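Local coordinates for protein signal peptidase I (Enterococcus faecalis, PDB 4ME8) that probably cleaves hydrophobic N-terminal signal or leader sequences from secreted proteins, as a serine endopeptidase of the peptidase S26 family, at residues D73-A78 and D115-S120; T100-V105 and F126-Q131. All coordinates share one frame; numbering follows the deposited sequence. Where two conformers were deposited one is given.

Contact 1 of 2, residues D73-A78 and D115-S120. With EDO (1,2-ethanediol), chain B.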
ATOM      1  N   ASP A  73      10.981   1.327  -8.120  1.00 67.99           N
ATOM      2  CA  ASP A  73      11.796   2.355  -8.772  1.00 73.13           C
ATOM      3  C   ASP A  73      11.188   3.752  -8.668  1.00 70.81           C
ATOM      4  O   ASP A  73      11.902   4.752  -8.795  1.00 74.50           O
ATOM      5  CB  ASP A  73      12.062   1.984 -10.240  1.00 78.47           C
ATOM      6  CG  ASP A  73      13.222   0.990 -10.401  1.00 86.33           C
ATOM      7  OD1 ASP A  73      13.919   0.697  -9.403  1.00 88.94           O
ATOM      8  OD2 ASP A  73      13.445   0.508 -11.536  1.00 90.07           O
ATOM      9  N   TYR A  74       9.882   3.814  -8.428  1.00 63.98           N
ATOM     10  CA  TYR A  74       9.187   5.080  -8.163  1.00 62.99           C
ATOM     11  C   TYR A  74       9.481   5.702  -6.784  1.00 63.03           C
ATOM     12  O   TYR A  74       9.167   6.873  -6.557  1.00 62.94           O
ATOM     13  CB  TYR A  74       7.670   4.895  -8.314  1.00 59.77           C
ATOM     14  CG  TYR A  74       7.070   3.850  -7.391  1.00 56.91           C
ATOM     15  CD1 TYR A  74       6.680   4.173  -6.087  1.00 55.39           C
ATOM     16  CD2 TYR A  74       6.887   2.536  -7.823  1.00 55.04           C
ATOM     17  CE1 TYR A  74       6.136   3.211  -5.245  1.00 52.34           C
ATOM     18  CE2 TYR A  74       6.337   1.579  -6.992  1.00 51.83           C
ATOM     19  CZ  TYR A  74       5.973   1.914  -5.706  1.00 49.61           C
ATOM     20  OH  TYR A  74       5.432   0.943  -4.900  1.00 46.07           O
ATOM     21  N   LEU A  75      10.051   4.924  -5.865  1.00 62.72           N
ATOM     22  CA  LEU A  75      10.456   5.436  -4.548  1.00 64.33           C
ATOM     23  C   LEU A  75      11.938   5.874  -4.475  1.00 70.24           C
ATOM     24  O   LEU A  75      12.353   6.533  -3.512  1.00 71.71           O
ATOM     25  CB  LEU A  75      10.185   4.384  -3.460  1.00 61.20           C
ATOM     26  CG  LEU A  75       8.745   3.945  -3.163  1.00 55.93           C
ATOM     27  CD1 LEU A  75       8.722   3.108  -1.891  1.00 53.68           C
ATOM     28  CD2 LEU A  75       7.788   5.127  -3.028  1.00 55.97           C
ATOM     29  N   ALA A  76      12.727   5.509  -5.482  1.00 73.51           N
ATOM     30  CA  ALA A  76      14.170   5.723  -5.437  1.00 80.72           C
ATOM     31  C   ALA A  76      14.512   7.205  -5.417  1.00 85.86           C
ATOM     32  O   ALA A  76      15.430   7.628  -4.714  1.00 90.96           O
ATOM     33  CB  ALA A  76      14.845   5.043  -6.621  1.00 83.56           C
ATOM     34  N   SER A  77      13.758   7.984  -6.188  1.00 85.80           N
ATOM     35  CA  SER A  77      13.982   9.422  -6.296  1.00 90.72           C
ATOM     36  C   SER A  77      13.689  10.143  -4.977  1.00 92.07           C
ATOM     37  O   SER A  77      14.403  11.066  -4.597  1.00 96.59           O
ATOM     38  CB  SER A  77      13.117  10.001  -7.416  1.00 89.42           C
ATOM     39  OG  SER A  77      13.586  11.275  -7.802  1.00 93.76           O
ATOM     40  N   ALA A  78      12.632   9.716  -4.289  1.00 89.43           N
ATOM     41  CA  ALA A  78      12.294  10.257  -2.970  1.00 89.13           C
ATOM     42  C   ALA A  78      13.278   9.777  -1.894  1.00 92.11           C
ATOM     43  O   ALA A  78      13.661  10.546  -1.017  1.00 97.70           O
ATOM     44  CB  ALA A  78      10.867   9.886  -2.594  1.00 82.51           C
ATOM     45  N   ASP A 115       2.991   7.091  -2.230  1.00 43.72           N
ATOM     46  CA  ASP A 115       4.416   7.240  -2.554  1.00 45.62           C
ATOM     47  C   ASP A 115       5.142   8.200  -1.602  1.00 48.54           C
ATOM     48  O   ASP A 115       6.309   7.961  -1.279  1.00 50.93           O
ATOM     49  CB  ASP A 115       4.614   7.694  -3.999  1.00 46.78           C
ATOM     50  CG  ASP A 115       4.177   6.641  -5.029  1.00 45.41           C
ATOM     51  OD1 ASP A 115       3.793   5.494  -4.669  1.00 42.72           O
ATOM     52  OD2 ASP A 115       4.227   6.976  -6.231  1.00 47.48           O
ATOM     53  N   ASN A 116       4.475   9.284  -1.185  1.00 48.58           N
ATOM     54  CA  ASN A 116       5.037  10.178  -0.161  0.50 51.80           C
ATOM     55  C   ASN A 116       4.824   9.535   1.218  1.00 51.14           C
ATOM     56  O   ASN A 116       4.054  10.018   2.056  1.00 51.34           O
ATOM     57  CB  ASN A 116       4.437  11.592  -0.244  0.50 53.39           C
ATOM     58  CG  ASN A 116       5.337  12.653   0.383  0.50 57.76           C
ATOM     59  OD1 ASN A 116       6.529  12.433   0.593  0.50 60.00           O
ATOM     60  ND2 ASN A 116       4.766  13.812   0.676  0.50 59.61           N
ATOM     61  N   ARG A 117       5.545   8.435   1.435  1.00 50.89           N
ATOM     62  CA  ARG A 117       5.300   7.492   2.544  1.00 50.37           C
ATOM     63  C   ARG A 117       5.166   8.087   3.954  1.00 53.35           C
ATOM     64  O   ARG A 117       4.250   7.703   4.695  1.00 52.88           O
ATOM     65  CB  ARG A 117       6.361   6.371   2.543  1.00 50.69           C
ATOM     66  CG  ARG A 117       6.311   5.438   1.339  1.00 47.79           C
ATOM     67  CD  ARG A 117       5.181   4.424   1.452  1.00 44.49           C
ATOM     68  NE  ARG A 117       4.876   3.785   0.170  1.00 41.85           N
ATOM     69  CZ  ARG A 117       5.420   2.659  -0.283  1.00 41.28           C
ATOM     70  NH1 ARG A 117       6.323   2.005   0.436  1.00 42.83           N
ATOM     71  NH2 ARG A 117       5.066   2.189  -1.483  1.00 39.63           N
ATOM     72  N   PRO A 118       6.070   9.010   4.339  1.00 57.29           N
ATOM     73  CA  PRO A 118       5.919   9.580   5.682  1.00 59.97           C
ATOM     74  C   PRO A 118       4.779  10.596   5.848  1.00 60.00           C
ATOM     75  O   PRO A 118       4.530  11.049   6.973  1.00 62.01           O
ATOM     76  CB  PRO A 118       7.276  10.243   5.949  1.00 65.00           C
ATOM     77  CG  PRO A 118       7.934  10.389   4.620  1.00 64.87           C
ATOM     78  CD  PRO A 118       7.380   9.320   3.734  1.00 60.06           C
ATOM     79  N   ARG A 119       4.123  10.969   4.748  1.00 57.71           N
ATOM     80  CA  ARG A 119       3.034  11.945   4.774  1.00 58.17           C
ATOM     81  C   ARG A 119       1.728  11.339   4.251  1.00 53.83           C
ATOM     82  O   ARG A 119       0.770  12.047   3.965  1.00 53.68           O
ATOM     83  CB  ARG A 119       3.433  13.184   3.959  1.00 61.57           C
ATOM     84  CG  ARG A 119       4.203  14.228   4.756  1.00 68.31           C
ATOM     85  CD  ARG A 119       5.171  15.032   3.895  1.00 72.70           C
ATOM     86  NE  ARG A 119       6.504  14.414   3.833  1.00 76.16           N
ATOM     87  CZ  ARG A 119       7.470  14.569   4.749  1.00 81.93           C
ATOM     88  NH1 ARG A 119       7.286  15.330   5.834  1.00 83.96           N
ATOM     89  NH2 ARG A 119       8.643  13.953   4.576  1.00 84.29           N
ATOM     90  N   SER A 120       1.692  10.015   4.160  1.00 51.52           N
ATOM     91  CA  SER A 120       0.568   9.300   3.559  1.00 48.32           C
ATOM     92  C   SER A 120      -0.337   8.615   4.589  1.00 48.52           C
ATOM     93  O   SER A 120       0.105   7.761   5.374  1.00 48.47           O
ATOM     94  CB  SER A 120       1.079   8.248   2.571  1.00 45.58           C
ATOM     95  OG  SER A 120       0.001   7.458   2.094  1.00 42.78           O
TER
HETATM   96  C1  EDO B 200      -0.809   8.716  -5.782  1.00 49.52           C
HETATM   97  O1  EDO B 200      -0.472  10.105  -5.633  1.00 62.61           O
HETATM   98  C2  EDO B 200       0.362   7.837  -5.350  1.00 52.28           C
HETATM   99  O2  EDO B 200       0.436   7.775  -3.924  1.00 46.69           O
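Leu-75 CD1 lies over one face of the Arg-117 guanidinium, 3.3 Å above its plane and shifted toward the rim. Its nearest guanidinium atom is Arg-117 NH1, at 3.5 Å. The hydroxyl of Tyr-74 sits at the guanidinium edge, near the plane. Seen from the tyrosine, Arg-117 NH2 is likewise at the ring edge, and the two planes are 66° apart. Tyr-74 OH and Arg-117 NH2 are 3.7 Å apart and are not hydrogen-bonded to each other. Both turn to OE2 of Glu-72 instead: the arginine by a salt bridge, the hydroxyl by a weak hydrogen bond. Arg-117 NH1 hydrogen-bonds Tyr-58 OH and Thr-89 OG1. The arginine chain bends at chi2 (-77°).

Asp-115 brings OD1 to the CD1-CE1 side of the Tyr-74 ring, 3.3 Å from Tyr-74 CE1. Ring and carboxylate planes lie 23° apart, and no hydrogen bond forms. The strongest polar partner of the carboxylate is Arg-47, which forms a salt bridge at OD2 and also a cation-pi contact with the Tyr-74 ring. The second branch of Leu-75 rests against the backbone: CD2 is 3.6 Å from Asp-115 O, an oxygen that also accepts a hydrogen bond from Tyr-88. The amide Asp-115 N donates to O2 of an ethanediol at 3.1 Å. That molecule probably came from the crystallisation liquor.

No hydrogen bond joins the two segments directly; side-chain packing and shared outside partners hold them. Asp-115 to Arg-117 follow Gly-114 in the Gly-Asp-Asn-Arg signature of type I signal peptidases. Further on, Ser-120 OG hydrogen-bonds Lys-46 NZ. Ser-120 is a second-shell residue that probably helps orient this predicted general-base lysine, as a non-nucleophilic serine does in the Escherichia coli relative.

Contact 2 of 2, residues T100-V105 and F126-Q131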
ATOM      1  N   THR A 100      -4.640  -3.279  10.534  1.00 63.66           N
ATOM      2  CA  THR A 100      -4.964  -4.504   9.778  1.00 61.99           C
ATOM      3  C   THR A 100      -5.112  -5.757  10.638  1.00 65.52           C
ATOM      4  O   THR A 100      -6.113  -6.458  10.505  1.00 67.78           O
ATOM      5  CB  THR A 100      -3.943  -4.798   8.659  1.00 58.09           C
ATOM      6  OG1 THR A 100      -2.619  -4.852   9.203  1.00 57.58           O
ATOM      7  CG2 THR A 100      -4.024  -3.730   7.562  1.00 55.37           C
ATOM      8  N   GLN A 101      -4.117  -6.038  11.487  1.00 67.02           N
ATOM      9  CA  GLN A 101      -4.084  -7.247  12.347  1.00 70.43           C
ATOM     10  C   GLN A 101      -4.600  -8.504  11.656  1.00 70.31           C
ATOM     11  O   GLN A 101      -5.652  -9.042  12.017  1.00 72.60           O
ATOM     12  CB  GLN A 101      -4.868  -7.014  13.633  1.00 75.25           C
ATOM     13  CG  GLN A 101      -4.224  -5.992  14.542  1.00 76.65           C
ATOM     14  CD  GLN A 101      -4.987  -5.807  15.832  1.00 82.12           C
ATOM     15  OE1 GLN A 101      -5.379  -6.776  16.492  1.00 85.38           O
ATOM     16  NE2 GLN A 101      -5.200  -4.557  16.203  1.00 83.18           N
ATOM     17  N   SER A 102      -3.835  -8.970  10.675  1.00 67.69           N
ATOM     18  CA  SER A 102      -4.293  -9.995   9.749  1.00 67.42           C
ATOM     19  C   SER A 102      -3.084 -10.664   9.086  1.00 64.67           C
ATOM     20  O   SER A 102      -2.072 -10.008   8.860  1.00 64.68           O
ATOM     21  CB  SER A 102      -5.200  -9.330   8.701  1.00 65.44           C
ATOM     22  OG  SER A 102      -5.420 -10.158   7.573  1.00 64.64           O
ATOM     23  N   LEU A 103      -3.175 -11.958   8.788  1.00 64.28           N
ATOM     24  CA  LEU A 103      -2.083 -12.652   8.102  1.00 62.48           C
ATOM     25  C   LEU A 103      -1.998 -12.176   6.660  1.00 58.24           C
ATOM     26  O   LEU A 103      -0.915 -11.868   6.159  1.00 57.64           O
ATOM     27  CB  LEU A 103      -2.284 -14.167   8.129  1.00 66.07           C
ATOM     28  N   THR A 104      -3.160 -12.097   6.012  1.00 55.80           N
ATOM     29  CA  THR A 104      -3.256 -11.799   4.598  1.00 50.71           C
ATOM     30  C   THR A 104      -4.312 -10.742   4.296  1.00 49.85           C
ATOM     31  O   THR A 104      -5.163 -10.426   5.122  1.00 51.96           O
ATOM     32  CB  THR A 104      -3.626 -13.060   3.794  1.00 50.90           C
ATOM     33  OG1 THR A 104      -4.919 -13.530   4.193  1.00 53.51           O
ATOM     34  CG2 THR A 104      -2.598 -14.163   3.990  1.00 51.33           C
ATOM     35  N   VAL A 105      -4.249 -10.214   3.081  1.00 47.04           N
ATOM     36  CA  VAL A 105      -5.268  -9.306   2.577  1.00 46.78           C
ATOM     37  C   VAL A 105      -6.564 -10.089   2.380  1.00 49.87           C
ATOM     38  O   VAL A 105      -6.557 -11.108   1.688  1.00 50.17           O
ATOM     39  CB  VAL A 105      -4.846  -8.698   1.234  1.00 43.86           C
ATOM     40  CG1 VAL A 105      -5.917  -7.753   0.714  1.00 44.54           C
ATOM     41  CG2 VAL A 105      -3.522  -7.966   1.383  1.00 41.85           C
ATOM     42  N   PHE A 126      -5.300   3.535   7.945  1.00 55.33           N
ATOM     43  CA  PHE A 126      -6.761   3.349   7.808  1.00 55.83           C
ATOM     44  C   PHE A 126      -7.219   1.924   7.429  1.00 55.22           C
ATOM     45  O   PHE A 126      -8.416   1.685   7.235  1.00 57.03           O
ATOM     46  CB  PHE A 126      -7.423   4.430   6.917  1.00 55.01           C
ATOM     47  CG  PHE A 126      -6.985   4.451   5.463  1.00 51.79           C
ATOM     48  CD1 PHE A 126      -6.782   3.287   4.730  1.00 49.61           C
ATOM     49  CD2 PHE A 126      -6.864   5.666   4.806  1.00 51.11           C
ATOM     50  CE1 PHE A 126      -6.412   3.334   3.401  1.00 46.91           C
ATOM     51  CE2 PHE A 126      -6.501   5.726   3.468  1.00 49.22           C
ATOM     52  CZ  PHE A 126      -6.279   4.557   2.761  1.00 47.57           C
ATOM     53  N   GLY A 127      -6.282   0.982   7.337  1.00 52.87           N
ATOM     54  CA  GLY A 127      -6.637  -0.418   7.123  1.00 52.50           C
ATOM     55  C   GLY A 127      -6.938  -0.720   5.670  1.00 49.82           C
ATOM     56  O   GLY A 127      -6.627   0.074   4.794  1.00 48.57           O
ATOM     57  N   PHE A 128      -7.560  -1.866   5.415  1.00 50.24           N
ATOM     58  CA  PHE A 128      -7.786  -2.332   4.046  1.00 48.77           C
ATOM     59  C   PHE A 128      -8.860  -1.518   3.320  1.00 49.83           C
ATOM     60  O   PHE A 128      -9.766  -0.966   3.947  1.00 51.44           O
ATOM     61  CB  PHE A 128      -8.165  -3.821   4.025  1.00 50.32           C
ATOM     62  CG  PHE A 128      -7.114  -4.730   4.612  1.00 50.07           C
ATOM     63  CD1 PHE A 128      -5.901  -4.939   3.954  1.00 46.75           C
ATOM     64  CD2 PHE A 128      -7.337  -5.389   5.827  1.00 52.99           C
ATOM     65  CE1 PHE A 128      -4.937  -5.781   4.493  1.00 46.39           C
ATOM     66  CE2 PHE A 128      -6.371  -6.226   6.369  1.00 52.59           C
ATOM     67  CZ  PHE A 128      -5.170  -6.420   5.699  1.00 49.56           C
ATOM     68  N   VAL A 129      -8.749  -1.468   1.989  1.00 48.42           N
ATOM     69  CA  VAL A 129      -9.707  -0.758   1.143  1.00 50.06           C
ATOM     70  C   VAL A 129     -10.626  -1.752   0.429  1.00 52.63           C
ATOM     71  O   VAL A 129     -10.150  -2.724  -0.152  1.00 51.42           O
ATOM     72  CB  VAL A 129      -8.966   0.099   0.086  1.00 47.54           C
ATOM     73  CG1 VAL A 129      -9.954   0.770  -0.870  1.00 48.70           C
ATOM     74  CG2 VAL A 129      -8.069   1.121   0.778  1.00 46.03           C
ATOM     75  N   LYS A 130     -11.934  -1.518   0.460  1.00 57.04           N
ATOM     76  CA  LYS A 130     -12.864  -2.394  -0.265  1.00 61.10           C
ATOM     77  C   LYS A 130     -12.680  -2.212  -1.769  1.00 59.68           C
ATOM     78  O   LYS A 130     -12.751  -1.091  -2.267  1.00 59.62           O
ATOM     79  CB  LYS A 130     -14.331  -2.148   0.147  1.00 67.05           C
ATOM     80  CG  LYS A 130     -14.659  -2.709   1.525  1.00 70.44           C
ATOM     81  CD  LYS A 130     -16.144  -2.891   1.812  1.00 77.97           C
ATOM     82  CE  LYS A 130     -16.331  -4.007   2.843  1.00 81.13           C
ATOM     83  NZ  LYS A 130     -17.640  -3.984   3.553  1.00 88.56           N
ATOM     84  N   GLN A 131     -12.414  -3.317  -2.471  1.00 59.06           N
ATOM     85  CA  GLN A 131     -12.330  -3.328  -3.939  1.00 58.80           C
ATOM     86  C   GLN A 131     -13.522  -2.625  -4.588  1.00 61.84           C
ATOM     87  O   GLN A 131     -13.343  -1.776  -5.458  1.00 60.93           O
ATOM     88  CB  GLN A 131     -12.274  -4.764  -4.473  1.00 60.29           C
ATOM     89  CG  GLN A 131     -10.980  -5.509  -4.198  1.00 56.77           C
ATOM     90  CD  GLN A 131     -10.852  -6.810  -4.987  1.00 58.63           C
ATOM     91  OE1 GLN A 131     -11.673  -7.136  -5.832  1.00 60.28           O
ATOM     92  NE2 GLN A 131      -9.800  -7.556  -4.706  1.00 59.74           N
TER
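Thr-100 places its methyl over one face of the Phe-128 ring in a CH-pi contact. CG2 is 3.7 Å from the ring centroid and 21° off the normal, displaced toward the rim. Its closest ring atom is Phe-128 CZ, at 3.5 Å. Thr-100 CB also comes within 3.6 Å of Phe-128 CZ and CE2, which makes this the tight part of the contact. With CG2 anti to its own carbonyl carbon, the methyl faces the ring, while OG1 is hydrogen-bonded to Leu-94 O.

The rest is looser. Ser-102 CB stands at the ring edge, 4.1 Å from Phe-128 CE2. Val-105 CG2 is as far from Phe-128 CE1, a plain apolar touch. Thr-104 O is 4.0 Å from Phe-128 CZ. Thr-100 CG2 also lies 4.2 Å from Gly-127 CA, where the chain leaves helix 123-126 with positive phi (81°). Within this looser part Ser-102 is partly exposed and Val-105 buried.

Phe-128 also packs on Pro-106, Met-109 and Phe-111. The aromatic side chain thus joins the loop before strand 109-113 to the edge of the antiparallel sheet of the S26 peptidase domain, where strand 129-130 is outermost.

In the fold
Contacts 1 and 2 lie on opposite sides of the chain's centre. Their own centres are 21 Å apart, and their nearest atoms about 7 Å, with no touch. They interlock along the sequence: segment 100-105 falls between the two segments of contact 1, and 126-131 follows both. Strand 109-113 leads from the loop of contact 2 into segment 115-120 of contact 1. Helix 123-126 then runs into the start of 126-131. The predicted active site is represented by Lys-46 alone, because Ser-8 is not modelled. Segment 115-120 reaches Lys-46 at its Ser-120 end, and the Asp-115 side chain is about 8 Å from that of Lys-46.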